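Local coordinates for putative secreted glycosylhydrolase (Parabacteroides distasonis ATCC 8503, PDB 3IMM), which probably acts as a secreted glycoside hydrolase of the 3-keto-disaccharide hydrolase family, with a concanavalin-like fold and a bound sodium ion, at residues A[13-18]-A[38-43]; A[49-54]-A[194-199]; A[103-108]-A[164-169]; A[123-128]-A[136-141]. All blocks are in the same frame, centred on the assembly; numbering follows the deposited sequence.

Contact 1 (A[13-18]-A[38-43])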
loop_
_atom_site.group_PDB
_atom_site.type_symbol
_atom_site.label_atom_id
_atom_site.label_comp_id
_atom_site.label_asym_id
_atom_site.label_seq_id
_atom_site.Cartn_x
_atom_site.Cartn_y
_atom_site.Cartn_z
ATOM N N LYS A 13 -12.282 12.936 9.978
ATOM C CA LYS A 13 -11.912 13.020 11.393
ATOM C C LYS A 13 -12.545 11.879 12.149
ATOM O O LYS A 13 -13.677 11.475 11.867
ATOM C CB LYS A 13 -12.396 14.319 11.989
ATOM C CG LYS A 13 -12.004 15.561 11.218
ATOM C CD LYS A 13 -12.878 16.755 11.672
ATOM C CE LYS A 13 -12.114 17.700 12.562
ATOM N NZ LYS A 13 -10.981 18.338 11.786
ATOM N N ASN A 14 -11.795 11.350 13.106
ATOM C CA ASN A 14 -12.259 10.253 13.963
ATOM C C ASN A 14 -12.726 9.020 13.180
ATOM O O ASN A 14 -13.649 8.308 13.605
ATOM C CB ASN A 14 -13.365 10.767 14.892
ATOM C CG ASN A 14 -12.964 12.035 15.589
ATOM O OD1 ASN A 14 -11.827 12.157 16.059
ATOM N ND2 ASN A 14 -13.857 13.014 15.595
ATOM N N LEU A 15 -12.086 8.810 12.029
ATOM C CA LEU A 15 -12.377 7.697 11.140
ATOM C C LEU A 15 -13.841 7.676 10.645
ATOM O O LEU A 15 -14.329 6.650 10.175
ATOM C CB LEU A 15 -11.922 6.358 11.771
ATOM C CG LEU A 15 -10.452 6.307 12.274
ATOM C CD1 LEU A 15 -10.101 5.006 13.020
ATOM C CD2 LEU A 15 -9.466 6.517 11.138
ATOM N N GLU A 16 -14.497 8.832 10.667
ATOM C CA GLU A 16 -15.918 8.955 10.288
ATOM C C GLU A 16 -16.199 8.482 8.870
ATOM O O GLU A 16 -17.312 8.018 8.574
ATOM C CB GLU A 16 -16.376 10.407 10.437
ATOM C CG GLU A 16 -15.630 11.374 9.492
ATOM C CD GLU A 16 -15.793 12.847 9.840
ATOM O OE1 GLU A 16 -16.804 13.216 10.475
ATOM O OE2 GLU A 16 -14.917 13.634 9.420
ATOM N N ASN A 17 -15.197 8.601 7.988
ATOM C CA ASN A 17 -15.335 8.208 6.582
ATOM C C ASN A 17 -14.684 6.880 6.228
ATOM O O ASN A 17 -14.466 6.609 5.047
ATOM C CB ASN A 17 -14.791 9.306 5.660
ATOM C CG ASN A 17 -15.500 10.611 5.870
ATOM O OD1 ASN A 17 -16.668 10.613 6.228
ATOM N ND2 ASN A 17 -14.809 11.726 5.665
ATOM N N ALA A 18 -14.478 6.023 7.238
ATOM C CA ALA A 18 -13.912 4.707 7.040
ATOM C C ALA A 18 -14.843 3.571 7.447
ATOM O O ALA A 18 -15.686 3.727 8.347
ATOM C CB ALA A 18 -12.593 4.570 7.814
ATOM N N GLU A 38 -7.692 -7.522 10.440
ATOM C CA GLU A 38 -8.619 -6.953 9.466
ATOM C C GLU A 38 -8.199 -5.573 8.970
ATOM O O GLU A 38 -7.563 -4.808 9.697
ATOM C CB GLU A 38 -10.016 -6.899 10.057
ATOM C CG GLU A 38 -11.120 -6.533 9.078
ATOM C CD GLU A 38 -12.499 -6.583 9.742
ATOM O OE1 GLU A 38 -12.901 -5.636 10.477
ATOM O OE2 GLU A 38 -13.172 -7.610 9.524
ATOM N N SER A 39 -8.559 -5.283 7.718
ATOM C CA SER A 39 -8.234 -4.046 7.039
ATOM C C SER A 39 -9.159 -2.879 7.414
ATOM O O SER A 39 -10.227 -3.065 8.030
ATOM C CB SER A 39 -8.271 -4.282 5.514
ATOM O OG SER A 39 -7.327 -5.268 5.089
ATOM N N ILE A 40 -8.757 -1.675 7.022
ATOM C CA ILE A 40 -9.593 -0.462 7.157
ATOM C C ILE A 40 -9.776 0.107 5.749
ATOM O O ILE A 40 -8.813 0.153 4.968
ATOM C CB ILE A 40 -8.953 0.610 8.126
ATOM C CG1 ILE A 40 -9.825 1.873 8.229
ATOM C CG2 ILE A 40 -7.467 0.979 7.739
ATOM C CD1 ILE A 40 -9.612 2.660 9.461
ATOM N N TRP A 41 -11.006 0.506 5.405
ATOM C CA TRP A 41 -11.293 0.929 4.051
ATOM C C TRP A 41 -11.939 2.268 4.044
ATOM O O TRP A 41 -12.616 2.650 5.003
ATOM C CB TRP A 41 -12.221 -0.055 3.321
ATOM C CG TRP A 41 -11.688 -1.463 3.275
ATOM C CD1 TRP A 41 -12.044 -2.488 4.084
ATOM C CD2 TRP A 41 -10.697 -1.977 2.380
ATOM N NE1 TRP A 41 -11.323 -3.615 3.762
ATOM C CE2 TRP A 41 -10.492 -3.327 2.717
ATOM C CE3 TRP A 41 -9.996 -1.435 1.300
ATOM C CZ2 TRP A 41 -9.596 -4.143 2.027
ATOM C CZ3 TRP A 41 -9.107 -2.225 0.628
ATOM C CH2 TRP A 41 -8.903 -3.573 1.002
ATOM N N THR A 42 -11.755 2.968 2.926
ATOM C CA THR A 42 -12.562 4.121 2.643
ATOM C C THR A 42 -14.003 3.657 2.415
ATOM O O THR A 42 -14.243 2.522 1.997
ATOM C CB THR A 42 -12.026 4.904 1.419
ATOM O OG1 THR A 42 -11.943 4.032 0.300
ATOM C CG2 THR A 42 -10.649 5.500 1.704
ATOM N N LYS A 43 -14.964 4.531 2.718
ATOM C CA LYS A 43 -16.357 4.242 2.449
ATOM C C LYS A 43 -16.686 4.528 0.975
ATOM O O LYS A 43 -17.680 4.013 0.436
ATOM C CB LYS A 43 -17.268 5.096 3.343
ATOM C CG LYS A 43 -17.333 4.679 4.799
ATOM C CD LYS A 43 -18.389 5.561 5.512
ATOM C CE LYS A 43 -18.642 5.092 6.915
ATOM N NZ LYS A 43 -19.400 6.114 7.598
#
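A18 meets T42 as a non-hydrogen-bonded antiparallel pair, and the tight part of the contact lies around this point. The A18 CA hydrogen faces W41 O in a CA-H...O contact of 3.2 Å between those two atoms. A18 CB also presses on I40, 3.9 Å from its CG1, a branch that stands anti to the backbone N (chi1 179°). L15 adds a slacker apolar touch, its CD2 4.2 Å from I40 CD1. The pairing puts strand 18-19 on the edge of the five-stranded sheet, beside strand 40-42. W41 turns from A18 and meets W75 edge-to-face, while T42 OG1 bonds D44 O and I180 N. On the solvent side the join is looser and polar. K43 N donates to N17 O at 3.2 Å. The extended K43 chain runs past the type I turn L15-A18, its CG 3.5 Å from N17 O, and its NZ donates to E16 O at 3.0 Å with a C=O...N angle of 160°. The E16 carboxylate serves its own loop instead, OE2 accepting from K13 N from above its plane. Across this contact the K43 ammonium is thus met by a neutral main-chain carbonyl and not by the E16 carboxylate, which lies well away, so the attraction is charge to dipole and is likely to be weaker than a salt bridge.

Contact 2 (A[49-54]-A[194-199])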
loop_
_atom_site.group_PDB
_atom_site.type_symbol
_atom_site.label_atom_id
_atom_site.label_comp_id
_atom_site.label_asym_id
_atom_site.label_seq_id
_atom_site.Cartn_x
_atom_site.Cartn_y
_atom_site.Cartn_z
ATOM N N PHE A 49 -6.067 10.173 -8.383
ATOM C CA PHE A 49 -5.779 10.768 -7.115
ATOM C C PHE A 49 -4.304 10.607 -6.737
ATOM O O PHE A 49 -3.587 9.845 -7.341
ATOM C CB PHE A 49 -6.676 10.122 -6.057
ATOM C CG PHE A 49 -6.396 8.681 -5.800
ATOM C CD1 PHE A 49 -5.369 8.290 -4.934
ATOM C CD2 PHE A 49 -7.189 7.697 -6.377
ATOM C CE1 PHE A 49 -5.130 6.931 -4.672
ATOM C CE2 PHE A 49 -6.938 6.351 -6.141
ATOM C CZ PHE A 49 -5.915 5.969 -5.287
ATOM N N GLU A 50 -3.876 11.409 -5.770
ATOM C CA GLU A 50 -2.649 11.181 -5.061
ATOM C C GLU A 50 -2.927 11.047 -3.571
ATOM O O GLU A 50 -3.698 11.861 -2.959
ATOM C CB GLU A 50 -1.592 12.251 -5.353
ATOM C CG GLU A 50 -1.970 13.633 -5.128
ATOM C CD GLU A 50 -0.909 14.609 -5.633
ATOM O OE1 GLU A 50 0.213 14.188 -5.944
ATOM O OE2 GLU A 50 -1.214 15.794 -5.731
ATOM N N LEU A 51 -2.335 9.991 -3.009
ATOM C CA LEU A 51 -2.500 9.621 -1.623
ATOM C C LEU A 51 -1.157 9.873 -0.952
ATOM O O LEU A 51 -0.129 9.426 -1.438
ATOM C CB LEU A 51 -2.933 8.147 -1.549
ATOM C CG LEU A 51 -3.039 7.430 -0.197
ATOM C CD1 LEU A 51 -4.211 7.981 0.613
ATOM C CD2 LEU A 51 -3.173 5.913 -0.383
ATOM N N ASP A 52 -1.181 10.627 0.144
ATOM C CA ASP A 52 -0.025 10.872 1.010
ATOM C C ASP A 52 -0.263 10.216 2.354
ATOM O O ASP A 52 -1.403 10.229 2.892
ATOM C CB ASP A 52 0.122 12.366 1.286
ATOM C CG ASP A 52 1.147 13.019 0.445
ATOM O OD1 ASP A 52 1.316 12.629 -0.701
ATOM O OD2 ASP A 52 1.775 13.935 0.949
ATOM N N LEU A 53 0.812 9.679 2.918
ATOM C CA LEU A 53 0.757 9.130 4.257
ATOM C C LEU A 53 2.147 9.063 4.855
ATOM O O LEU A 53 3.133 8.906 4.142
ATOM C CB LEU A 53 0.153 7.735 4.235
ATOM C CG LEU A 53 0.869 6.613 3.458
ATOM C CD1 LEU A 53 0.647 5.277 4.130
ATOM C CD2 LEU A 53 0.441 6.545 1.983
ATOM N N ASP A 54 2.211 9.192 6.170
ATOM C CA ASP A 54 3.422 8.960 6.922
ATOM C C ASP A 54 3.254 7.567 7.440
ATOM O O ASP A 54 2.115 7.150 7.703
ATOM C CB ASP A 54 3.552 9.930 8.107
ATOM C CG ASP A 54 3.567 11.415 7.688
ATOM O OD1 ASP A 54 3.768 11.709 6.496
ATOM O OD2 ASP A 54 3.364 12.301 8.565
ATOM N N ARG A 194 0.100 7.987 9.931
ATOM C CA ARG A 194 -0.407 9.314 10.238
ATOM C C ARG A 194 -0.427 10.229 9.046
ATOM O O ARG A 194 0.143 9.930 7.998
ATOM C CB ARG A 194 0.333 9.990 11.384
ATOM C CG ARG A 194 1.651 10.382 11.032
ATOM C CD ARG A 194 2.334 11.268 12.086
ATOM N NE ARG A 194 3.565 11.609 11.402
ATOM C CZ ARG A 194 4.746 11.849 11.930
ATOM N NH1 ARG A 194 4.917 11.868 13.223
ATOM N NH2 ARG A 194 5.770 12.100 11.105
ATOM N N ASN A 195 -1.141 11.335 9.200
ATOM C CA ASN A 195 -1.305 12.289 8.119
ATOM C C ASN A 195 -1.720 11.604 6.804
ATOM O O ASN A 195 -1.181 11.905 5.771
ATOM C CB ASN A 195 -0.001 13.090 7.917
ATOM C CG ASN A 195 0.280 14.015 9.059
ATOM O OD1 ASN A 195 -0.604 14.757 9.471
ATOM N ND2 ASN A 195 1.512 14.009 9.553
ATOM N N ILE A 196 -2.710 10.719 6.861
ATOM C CA ILE A 196 -3.214 10.033 5.675
ATOM C C ILE A 196 -4.236 10.943 5.011
ATOM O O ILE A 196 -5.315 11.235 5.574
ATOM C CB ILE A 196 -3.824 8.702 5.996
ATOM C CG1 ILE A 196 -2.941 7.911 6.951
ATOM C CG2 ILE A 196 -4.067 7.886 4.732
ATOM C CD1 ILE A 196 -3.704 6.865 7.705
ATOM N N LYS A 197 -3.883 11.397 3.815
ATOM C CA LYS A 197 -4.658 12.379 3.076
ATOM C C LYS A 197 -4.638 12.136 1.578
ATOM O O LYS A 197 -3.796 11.431 1.039
ATOM C CB LYS A 197 -4.174 13.805 3.392
ATOM C CG LYS A 197 -2.665 14.057 3.120
ATOM C CD LYS A 197 -2.271 15.400 3.657
ATOM C CE LYS A 197 -1.012 15.990 2.980
ATOM N NZ LYS A 197 -0.697 17.324 3.618
ATOM N N ILE A 198 -5.605 12.711 0.909
ATOM C CA ILE A 198 -5.826 12.438 -0.489
ATOM C C ILE A 198 -6.274 13.733 -1.193
ATOM O O ILE A 198 -6.903 14.596 -0.592
ATOM C CB ILE A 198 -6.855 11.296 -0.665
ATOM C CG1 ILE A 198 -6.934 10.855 -2.122
ATOM C CG2 ILE A 198 -8.273 11.697 -0.127
ATOM C CD1 ILE A 198 -7.683 9.544 -2.303
ATOM N N ARG A 199 -5.900 13.881 -2.455
ATOM C CA ARG A 199 -6.534 14.868 -3.320
ATOM C C ARG A 199 -6.547 14.394 -4.754
ATOM O O ARG A 199 -5.797 13.501 -5.128
ATOM C CB ARG A 199 -5.853 16.209 -3.212
ATOM C CG ARG A 199 -4.514 16.247 -3.760
ATOM C CD ARG A 199 -3.931 17.661 -3.770
ATOM N NE ARG A 199 -2.517 17.522 -4.122
ATOM C CZ ARG A 199 -1.597 18.465 -3.961
ATOM N NH1 ARG A 199 -1.912 19.636 -3.435
ATOM N NH2 ARG A 199 -0.340 18.199 -4.273
HETATM O O HOH W 1 1.223 12.566 4.864
#
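The R199 guanidinium takes E50 OE2 at its edge, near its own plane: NE reaches it at 2.7 Å and NH2 at 2.9 Å, both from one face of the carboxylate. A leucine in place of R199 would probably leave E50 OE2 without both donors and without the countercharge from strand 191-200. R194 also works through its edge, NE giving D54 OD2 a 2.9 Å bond on the anti lone pair, with the two planes 80° apart, and its guanidinium makes a cation-pi contact with W122. The F49 ring has I198 CD1 lying obliquely to it, 3.7 Å from CD1 of the ring, and L51 N at its edge. Strands 49-57 and 191-200 run antiparallel here (176°) in the six-stranded sheet of the concanavalin-like sandwich; F49, L51 and I198 touch I180 of the other sheet. Between D52 and D54 the register slips by one, a beta bulge with N195 and I196 opposite L53. At the bulge N195 ND2 gives D54 OD2 a 2.7 Å bond from above the carboxylate plane, and a water links D54 OD1 to N195 O. On the same face D52 CB rests 3.7 Å from K197 CG, while its carboxylate bridges to R126.

Contact 3 (A[103-108]-A[164-169])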
loop_
_atom_site.group_PDB
_atom_site.type_symbol
_atom_site.label_atom_id
_atom_site.label_comp_id
_atom_site.label_asym_id
_atom_site.label_seq_id
_atom_site.Cartn_x
_atom_site.Cartn_y
_atom_site.Cartn_z
ATOM N N ALA A 103 7.528 -1.095 -3.381
ATOM C CA ALA A 103 7.224 -1.942 -4.498
ATOM C C ALA A 103 5.717 -2.073 -4.700
ATOM O O ALA A 103 4.927 -1.820 -3.794
ATOM C CB ALA A 103 7.833 -3.296 -4.314
ATOM N N ILE A 104 5.342 -2.527 -5.893
ATOM C CA ILE A 104 3.985 -3.037 -6.146
ATOM C C ILE A 104 4.048 -4.521 -5.864
ATOM O O ILE A 104 4.686 -5.322 -6.610
ATOM C CB ILE A 104 3.470 -2.736 -7.580
ATOM C CG1 ILE A 104 3.702 -1.282 -7.936
ATOM C CG2 ILE A 104 1.947 -3.085 -7.724
ATOM C CD1 ILE A 104 2.943 -0.336 -6.975
ATOM N N TYR A 105 3.452 -4.893 -4.735
ATOM C CA TYR A 105 3.661 -6.193 -4.160
ATOM C C TYR A 105 3.311 -7.256 -5.174
ATOM O O TYR A 105 2.257 -7.213 -5.800
ATOM C CB TYR A 105 2.868 -6.457 -2.870
ATOM C CG TYR A 105 3.080 -7.864 -2.424
ATOM C CD1 TYR A 105 4.262 -8.218 -1.806
ATOM C CD2 TYR A 105 2.152 -8.878 -2.716
ATOM C CE1 TYR A 105 4.526 -9.536 -1.458
ATOM C CE2 TYR A 105 2.409 -10.197 -2.363
ATOM C CZ TYR A 105 3.592 -10.505 -1.712
ATOM O OH TYR A 105 3.883 -11.776 -1.338
ATOM N N GLY A 106 4.205 -8.213 -5.307
ATOM C CA GLY A 106 4.011 -9.337 -6.247
ATOM C C GLY A 106 4.171 -9.059 -7.724
ATOM O O GLY A 106 4.093 -10.010 -8.555
ATOM N N HIS A 107 4.469 -7.794 -8.066
ATOM C CA HIS A 107 4.390 -7.314 -9.453
ATOM C C HIS A 107 5.586 -6.515 -9.975
ATOM O O HIS A 107 5.987 -6.674 -11.147
ATOM C CB HIS A 107 3.084 -6.531 -9.651
ATOM C CG HIS A 107 1.868 -7.397 -9.546
ATOM N ND1 HIS A 107 1.286 -7.729 -8.339
ATOM C CD2 HIS A 107 1.163 -8.052 -10.500
ATOM C CE1 HIS A 107 0.260 -8.530 -8.563
ATOM N NE2 HIS A 107 0.169 -8.746 -9.867
ATOM N N LEU A 108 6.137 -5.638 -9.141
ATOM C CA LEU A 108 7.181 -4.722 -9.568
ATOM C C LEU A 108 8.035 -4.254 -8.397
ATOM O O LEU A 108 7.514 -3.748 -7.401
ATOM C CB LEU A 108 6.546 -3.502 -10.282
ATOM C CG LEU A 108 7.522 -2.459 -10.835
ATOM C CD1 LEU A 108 8.357 -3.047 -12.049
ATOM C CD2 LEU A 108 6.739 -1.186 -11.196
ATOM N N PRO A 164 2.696 -14.349 -7.407
ATOM C CA PRO A 164 2.156 -15.337 -6.458
ATOM C C PRO A 164 0.825 -15.892 -6.923
ATOM O O PRO A 164 0.009 -15.162 -7.499
ATOM C CB PRO A 164 1.990 -14.543 -5.195
ATOM C CG PRO A 164 2.975 -13.464 -5.279
ATOM C CD PRO A 164 3.062 -13.096 -6.739
ATOM N N SER A 165 0.615 -17.179 -6.684
ATOM C CA SER A 165 -0.571 -17.849 -7.162
ATOM C C SER A 165 -1.868 -17.168 -6.708
ATOM O O SER A 165 -2.866 -17.184 -7.431
ATOM C CB SER A 165 -0.524 -19.284 -6.726
ATOM O OG SER A 165 -1.714 -19.926 -7.109
ATOM N N TRP A 166 -1.841 -16.519 -5.542
ATOM C CA TRP A 166 -3.031 -15.840 -5.004
ATOM C C TRP A 166 -3.363 -14.487 -5.652
ATOM O O TRP A 166 -4.363 -13.838 -5.272
ATOM C CB TRP A 166 -2.933 -15.703 -3.471
ATOM C CG TRP A 166 -1.776 -14.874 -2.958
ATOM C CD1 TRP A 166 -1.770 -13.538 -2.741
ATOM C CD2 TRP A 166 -0.477 -15.350 -2.563
ATOM N NE1 TRP A 166 -0.551 -13.139 -2.262
ATOM C CE2 TRP A 166 0.264 -14.233 -2.144
ATOM C CE3 TRP A 166 0.139 -16.616 -2.548
ATOM C CZ2 TRP A 166 1.569 -14.333 -1.691
ATOM C CZ3 TRP A 166 1.440 -16.706 -2.094
ATOM C CH2 TRP A 166 2.135 -15.584 -1.678
ATOM N N LEU A 167 -2.569 -14.071 -6.647
ATOM C CA LEU A 167 -2.820 -12.809 -7.382
ATOM C C LEU A 167 -2.969 -13.067 -8.884
ATOM O O LEU A 167 -2.164 -12.584 -9.678
ATOM C CB LEU A 167 -1.672 -11.818 -7.120
ATOM C CG LEU A 167 -1.314 -11.523 -5.655
ATOM C CD1 LEU A 167 -0.060 -10.736 -5.538
ATOM C CD2 LEU A 167 -2.472 -10.818 -5.013
ATOM N N PRO A 168 -3.996 -13.857 -9.281
ATOM C CA PRO A 168 -4.042 -14.331 -10.648
ATOM C C PRO A 168 -4.557 -13.343 -11.701
ATOM O O PRO A 168 -4.393 -13.587 -12.885
ATOM C CB PRO A 168 -4.967 -15.563 -10.547
ATOM C CG PRO A 168 -5.891 -15.241 -9.498
ATOM C CD PRO A 168 -5.123 -14.390 -8.495
ATOM N N LYS A 169 -5.172 -12.250 -11.300
ATOM C CA LYS A 169 -5.872 -11.398 -12.265
ATOM C C LYS A 169 -4.877 -10.457 -12.923
ATOM O O LYS A 169 -4.222 -9.690 -12.209
ATOM C CB LYS A 169 -6.980 -10.601 -11.577
ATOM C CG LYS A 169 -7.986 -11.496 -10.879
ATOM C CD LYS A 169 -9.340 -10.843 -10.831
ATOM C CE LYS A 169 -10.352 -11.693 -10.058
ATOM N NZ LYS A 169 -11.685 -11.018 -10.025
HETATM O O HOH W 2 -1.791 -10.314 -11.120
#
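Y105 and W166 are brought together by their first torsions: CG of Y105 stands anti to the backbone N (chi1 176°), and CG of W166 lies between the backbone N and the carbonyl carbon (chi1 62°). The two side chains cross at about a right angle, Y105 OH lying 3.5 Å from W166 CZ2 at the rim of the indole. P164 CB sits over the centre of one indole face, within the type I turn P164-L167. L167 crosses Y105 likewise, its CD1 4.0 Å from Y105 CD2 and 3.8 Å from H107 CE1. G106, at positive phi, comes close to this methyl; a CB there would clash with it, so the site suits glycine. Within 103-108, H107 and L108 both donate from their backbone N to I104 O, which makes a classic beta bulge. The loop lies beside the sodium site: Y105 touches E81 and Q83, two of the residues that bind the ion, and its side chain comes within about 5 Å of it. H107 is fixed at both nitrogens, ND1 giving Y105 O a 2.8 Å bond and NE2 meeting a water at 2.8 Å that donates to L167 O and K169 O. An alanine in place of H107 would probably cost Y105 O its imidazole donor and the water one of its three partners, and open a gap beside L167 CD1. F171 stacks on the H107 ring.

Contact 4 (A[123-128]-A[136-141])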
loop_
_atom_site.group_PDB
_atom_site.type_symbol
_atom_site.label_atom_id
_atom_site.label_comp_id
_atom_site.label_asym_id
_atom_site.label_seq_id
_atom_site.Cartn_x
_atom_site.Cartn_y
_atom_site.Cartn_z
ATOM N N ASN A 123 8.534 7.824 8.175
ATOM C CA ASN A 123 8.643 7.878 6.719
ATOM C C ASN A 123 7.485 8.639 6.102
ATOM O O ASN A 123 6.432 8.832 6.724
ATOM C CB ASN A 123 8.623 6.471 6.108
ATOM C CG ASN A 123 9.720 5.607 6.623
ATOM O OD1 ASN A 123 10.810 5.550 6.055
ATOM N ND2 ASN A 123 9.461 4.954 7.735
ATOM N N HIS A 124 7.686 9.060 4.856
ATOM C CA HIS A 124 6.609 9.671 4.090
ATOM C C HIS A 124 6.536 8.999 2.721
ATOM O O HIS A 124 7.563 8.668 2.127
ATOM C CB HIS A 124 6.786 11.197 3.960
ATOM C CG HIS A 124 5.703 11.830 3.171
ATOM N ND1 HIS A 124 5.830 12.098 1.825
ATOM C CD2 HIS A 124 4.431 12.135 3.499
ATOM C CE1 HIS A 124 4.696 12.604 1.380
ATOM N NE2 HIS A 124 3.835 12.647 2.375
HETATM N N MSE A 125 5.310 8.745 2.266
HETATM C CA MSE A 125 5.068 8.118 0.981
HETATM C C MSE A 125 3.913 8.845 0.296
HETATM O O MSE A 125 2.903 9.151 0.915
HETATM C CB MSE A 125 4.740 6.632 1.146
HETATM C CG MSE A 125 4.269 5.956 -0.119
HETATM SE SE MSE A 125 3.861 4.061 0.200
HETATM C CE MSE A 125 5.653 3.510 0.200
ATOM N N ARG A 126 4.117 9.130 -0.976
ATOM C CA ARG A 126 3.084 9.647 -1.883
ATOM C C ARG A 126 2.837 8.628 -3.018
ATOM O O ARG A 126 3.785 8.130 -3.651
ATOM C CB ARG A 126 3.509 10.990 -2.464
ATOM C CG ARG A 126 2.540 11.517 -3.529
ATOM C CD ARG A 126 2.816 12.938 -3.839
ATOM N NE ARG A 126 2.553 13.801 -2.681
ATOM C CZ ARG A 126 2.874 15.097 -2.611
ATOM N NH1 ARG A 126 3.404 15.738 -3.639
ATOM N NH2 ARG A 126 2.639 15.760 -1.499
ATOM N N ILE A 127 1.578 8.292 -3.238
ATOM C CA ILE A 127 1.192 7.335 -4.283
ATOM C C ILE A 127 0.292 8.094 -5.239
ATOM O O ILE A 127 -0.737 8.588 -4.837
ATOM C CB ILE A 127 0.469 6.107 -3.722
ATOM C CG1 ILE A 127 1.282 5.479 -2.591
ATOM C CG2 ILE A 127 0.225 5.072 -4.800
ATOM C CD1 ILE A 127 0.479 4.440 -1.797
ATOM N N LYS A 128 0.715 8.220 -6.484
ATOM C CA LYS A 128 -0.048 8.896 -7.519
ATOM C C LYS A 128 -0.680 7.823 -8.386
ATOM O O LYS A 128 0.019 6.996 -8.994
ATOM C CB LYS A 128 0.824 9.842 -8.371
ATOM C CG LYS A 128 1.629 10.866 -7.564
ATOM C CD LYS A 128 2.328 11.934 -8.438
ATOM C CE LYS A 128 1.536 13.216 -8.532
ATOM N NZ LYS A 128 2.074 14.186 -9.517
ATOM N N VAL A 136 5.199 5.628 -7.020
ATOM C CA VAL A 136 5.429 5.667 -5.588
ATOM C C VAL A 136 6.651 6.542 -5.317
ATOM O O VAL A 136 7.746 6.315 -5.837
ATOM C CB VAL A 136 5.588 4.279 -4.977
ATOM C CG1 VAL A 136 5.769 4.371 -3.493
ATOM C CG2 VAL A 136 4.393 3.387 -5.332
ATOM N N ILE A 137 6.454 7.522 -4.446
ATOM C CA ILE A 137 7.501 8.382 -4.031
ATOM C C ILE A 137 7.676 8.113 -2.550
ATOM O O ILE A 137 6.739 8.308 -1.791
ATOM C CB ILE A 137 7.133 9.851 -4.297
ATOM C CG1 ILE A 137 6.774 10.044 -5.787
ATOM C CG2 ILE A 137 8.310 10.763 -3.865
ATOM C CD1 ILE A 137 5.694 10.980 -6.044
ATOM N N LEU A 138 8.864 7.679 -2.143
ATOM C CA LEU A 138 9.133 7.290 -0.738
ATOM C C LEU A 138 10.277 8.175 -0.210
ATOM O O LEU A 138 11.323 8.232 -0.816
ATOM C CB LEU A 138 9.500 5.807 -0.685
ATOM C CG LEU A 138 9.906 5.197 0.657
ATOM C CD1 LEU A 138 8.793 5.413 1.684
ATOM C CD2 LEU A 138 10.234 3.720 0.510
ATOM N N ASN A 139 10.041 8.910 0.878
ATOM C CA ASN A 139 11.038 9.799 1.435
ATOM C C ASN A 139 11.669 10.733 0.383
ATOM O O ASN A 139 12.869 10.988 0.380
ATOM C CB ASN A 139 12.076 8.976 2.229
ATOM C CG ASN A 139 11.440 8.267 3.395
ATOM O OD1 ASN A 139 10.471 8.794 3.985
ATOM N ND2 ASN A 139 11.878 7.049 3.685
ATOM N N GLY A 140 10.820 11.227 -0.511
ATOM C CA GLY A 140 11.222 12.137 -1.542
ATOM C C GLY A 140 11.907 11.500 -2.734
ATOM O O GLY A 140 12.362 12.203 -3.593
ATOM N N LYS A 141 11.954 10.178 -2.805
ATOM C CA LYS A 141 12.600 9.455 -3.928
ATOM C C LYS A 141 11.562 8.737 -4.757
ATOM O O LYS A 141 10.747 7.960 -4.221
ATOM C CB LYS A 141 13.572 8.413 -3.429
ATOM C CG LYS A 141 14.669 8.903 -2.505
ATOM C CD LYS A 141 15.791 9.563 -3.249
ATOM C CE LYS A 141 16.922 10.020 -2.340
ATOM N NZ LYS A 141 17.723 11.204 -2.865
HETATM O O HOH W 3 7.802 11.018 -0.437
#
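R126 and I137 form the hydrogen-bonded pair of an antiparallel hairpin (167° between strands 123-128 and 136-138), which a type I' turn, L138-K141, leads on to the next strand. N139, the first inner residue of that turn, continues the pairing beyond M125-L138. Its N donates to H124 O at 2.8 Å, and its OD1 takes H124 N at 2.9 Å where a main-chain carbonyl would otherwise stand. The other end of the amide, ND2, gives N123 OD1 a 3.0 Å bond on a lone pair, the two amide planes 28° apart; ND2 also bonds V115 O, and N123 OD1 accepts from K117 N. On the buried face selenomethionine M125 bends at chi3 (-78°), setting CE 3.8 Å from V136 CG1 and 4.0 Å from L138 CD1, near I82 of the other sheet. On the opposite face the aliphatic part of R126 lies alongside I137, CG 4.1 Å from CD1. Held by three bonds, the N139 amide therefore probably keeps the turn and strand end in one setting.

Overall arrangement
From the N terminus, contact 1 closes a short loop, joining the 13-18 turn to strand 40-42 at the edge of the five-stranded sheet. The chain then enters strand 49-57 and opens contact 2, which closes only at 194-199, near the C terminus. Everything later lies inside that loop: contact 3 spans 103-169, and contact 4, a hairpin from 123 to 141, lies within contact 3. No contacts cross. Contacts 2 and 4 touch, since strands 49-57 and 122-130 are neighbours in the six-stranded sheet. Contact 3 fastens two loops near the sodium site, on the opposite side of the chain's centre from contacts 1 and 2.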